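Long-range contact in uncharacterized protein (Alicyclobacillus acidocaldarius subsp. acidocaldarius, PDB 3RQB), which is of unconfirmed function but, as a double hotdog-fold member of the acyl-CoA thioesterase family, probably hydrolyses acyl-CoA thioesters: residues T208-V213 and T262-M267. Residues are numbered along the deposited sequence; the frame is centred on the assembly and turned at random.
Sequences TVTFTV and TQLVYM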
loop_
_atom_site.group_PDB
_atom_site.type_symbol
_atom_site.label_atom_id
_atom_site.label_comp_id
_atom_site.label_asym_id
_atom_site.label_seq_id
_atom_site.Cartn_x
_atom_site.Cartn_y
_atom_site.Cartn_z
ATOM N N THR B 208 -1.113 13.694 3.573
ATOM C CA THR B 208 -0.831 12.324 3.189
ATOM C C THR B 208 0.631 12.180 2.824
ATOM O O THR B 208 1.149 12.900 1.964
ATOM C CB THR B 208 -1.680 11.879 1.987
ATOM O OG1 THR B 208 -3.045 11.730 2.392
ATOM C CG2 THR B 208 -1.174 10.548 1.449
ATOM N N VAL B 209 1.296 11.260 3.506
ATOM C CA VAL B 209 2.657 10.881 3.177
ATOM C C VAL B 209 2.708 9.897 2.010
ATOM O O VAL B 209 3.547 10.020 1.110
ATOM C CB VAL B 209 3.318 10.234 4.387
ATOM C CG1 VAL B 209 4.664 9.614 4.003
ATOM C CG2 VAL B 209 3.452 11.261 5.493
ATOM N N THR B 210 1.811 8.916 2.036
ATOM C CA THR B 210 1.823 7.854 1.043
ATOM C C THR B 210 0.435 7.273 0.768
ATOM O O THR B 210 -0.432 7.213 1.651
ATOM C CB THR B 210 2.786 6.729 1.453
ATOM O OG1 THR B 210 2.813 5.721 0.432
ATOM C CG2 THR B 210 2.346 6.123 2.760
ATOM N N PHE B 211 0.244 6.849 -0.477
ATOM C CA PHE B 211 -1.043 6.405 -0.958
ATOM C C PHE B 211 -0.804 5.198 -1.866
ATOM O O PHE B 211 0.011 5.270 -2.786
ATOM C CB PHE B 211 -1.663 7.585 -1.703
ATOM C CG PHE B 211 -2.931 7.271 -2.450
ATOM C CD1 PHE B 211 -4.152 7.204 -1.791
ATOM C CD2 PHE B 211 -2.911 7.104 -3.829
ATOM C CE1 PHE B 211 -5.326 6.938 -2.491
ATOM C CE2 PHE B 211 -4.077 6.840 -4.531
ATOM C CZ PHE B 211 -5.288 6.759 -3.862
ATOM N N THR B 212 -1.491 4.086 -1.596
ATOM C CA THR B 212 -1.382 2.902 -2.453
ATOM C C THR B 212 -2.749 2.505 -3.008
ATOM O O THR B 212 -3.768 2.672 -2.339
ATOM C CB THR B 212 -0.746 1.682 -1.727
ATOM O OG1 THR B 212 0.641 1.934 -1.476
ATOM C CG2 THR B 212 -0.836 0.446 -2.585
ATOM N N VAL B 213 -2.764 2.016 -4.248
ATOM C CA VAL B 213 -3.993 1.497 -4.856
ATOM C C VAL B 213 -3.780 0.248 -5.728
ATOM O O VAL B 213 -2.914 0.204 -6.609
ATOM C CB VAL B 213 -4.717 2.565 -5.697
ATOM C CG1 VAL B 213 -3.823 3.033 -6.827
ATOM C CG2 VAL B 213 -6.018 2.007 -6.253
ATOM N N THR B 262 -4.989 2.088 0.338
ATOM C CA THR B 262 -4.531 2.468 1.656
ATOM C C THR B 262 -3.864 3.832 1.599
ATOM O O THR B 262 -3.360 4.277 0.556
ATOM C CB THR B 262 -3.549 1.447 2.231
ATOM O OG1 THR B 262 -2.337 1.463 1.466
ATOM C CG2 THR B 262 -4.156 0.058 2.178
ATOM N N GLN B 263 -3.878 4.494 2.741
ATOM C CA GLN B 263 -3.337 5.824 2.843
ATOM C C GLN B 263 -2.683 5.927 4.200
ATOM O O GLN B 263 -3.266 5.506 5.199
ATOM C CB GLN B 263 -4.483 6.826 2.753
ATOM C CG GLN B 263 -4.106 8.198 2.260
ATOM C CD GLN B 263 -5.300 8.934 1.698
ATOM O OE1 GLN B 263 -5.539 10.091 2.026
ATOM N NE2 GLN B 263 -6.063 8.260 0.847
ATOM N N LEU B 264 -1.477 6.481 4.242
ATOM C CA LEU B 264 -0.856 6.826 5.512
ATOM C C LEU B 264 -0.837 8.339 5.637
ATOM O O LEU B 264 -0.333 9.044 4.761
ATOM C CB LEU B 264 0.561 6.273 5.616
ATOM C CG LEU B 264 1.164 6.524 7.002
ATOM C CD1 LEU B 264 0.258 5.927 8.064
ATOM C CD2 LEU B 264 2.599 5.987 7.146
ATOM N N VAL B 265 -1.386 8.847 6.728
ATOM C CA VAL B 265 -1.589 10.271 6.818
ATOM C C VAL B 265 -1.069 10.877 8.106
ATOM O O VAL B 265 -1.447 10.474 9.209
ATOM C CB VAL B 265 -3.061 10.600 6.692
ATOM C CG1 VAL B 265 -3.236 12.090 6.498
ATOM C CG2 VAL B 265 -3.659 9.829 5.539
ATOM N N TYR B 266 -0.198 11.859 7.936
ATOM C CA TYR B 266 0.247 12.704 9.022
ATOM C C TYR B 266 -0.920 13.451 9.648
ATOM O O TYR B 266 -1.790 13.971 8.955
ATOM C CB TYR B 266 1.241 13.721 8.498
ATOM C CG TYR B 266 1.652 14.721 9.543
ATOM C CD1 TYR B 266 2.580 14.383 10.529
ATOM C CD2 TYR B 266 1.117 16.001 9.555
ATOM C CE1 TYR B 266 2.972 15.300 11.501
ATOM C CE2 TYR B 266 1.502 16.925 10.522
ATOM C CZ TYR B 266 2.431 16.570 11.494
ATOM O OH TYR B 266 2.814 17.485 12.454
HETATM N N MSE B 267 -0.914 13.532 10.967
HETATM C CA MSE B 267 -1.995 14.167 11.695
HETATM C C MSE B 267 -1.467 15.000 12.873
HETATM O O MSE B 267 -0.588 14.548 13.613
HETATM C CB MSE B 267 -2.937 13.076 12.167
HETATM C CG MSE B 267 -3.682 13.369 13.431
HETATM SE SE MSE B 267 -4.151 11.662 14.203
HETATM C CE MSE B 267 -2.412 11.178 14.966
#
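A classic beta bulge interrupts the antiparallel pairing of 208-213 with 262-267, neighbouring strands of the C-terminal hotdog domain; the N-to-C directions of 210-213 and 262-267 differ by 175°. The evidence is one shared acceptor: Val209 N donates to Leu264 O at 3.0 Å, while Thr210 N reaches the same oxygen only weakly at 3.5 Å, and the register slips by one residue between Thr208 and Thr210. Beyond the bulge the antiparallel register continues without a further shift. Leu264 N bonds Thr210 O nearly straight (167° at the hydrogen), and Thr212 and Thr262 form a hydrogen-bonded pair with both bonds made, in which Thr262 N approaches Thr212 O from above the carbonyl plane.

On one face of the sheet Gln263 touches both Thr208 and Phe211. The extended Gln263 chain, its CG anti to the backbone N, crosses Thr208 at about a right angle, its CG 3.8 Å from Thr208 CG2, and brings its amide end to the edge of the Phe211 ring, with the two planes 70° apart. An alanine here lacks CG and the amide group, and would probably leave Thr208 and the edge of the Phe211 ring less firmly held against this strand.

The other face, bearing Thr210, Thr212, Thr262 and Leu264, turns to the second subunit, where Tyr214 OH of that subunit hydrogen-bonds Thr262 OG1; Thr212 OG1 hydrogen-bonds OG1 of Thr66 in the same chain. Here Thr210 CG2, in the crowded position between backbone N and carbonyl carbon, lies 3.4 Å from Leu264 CB.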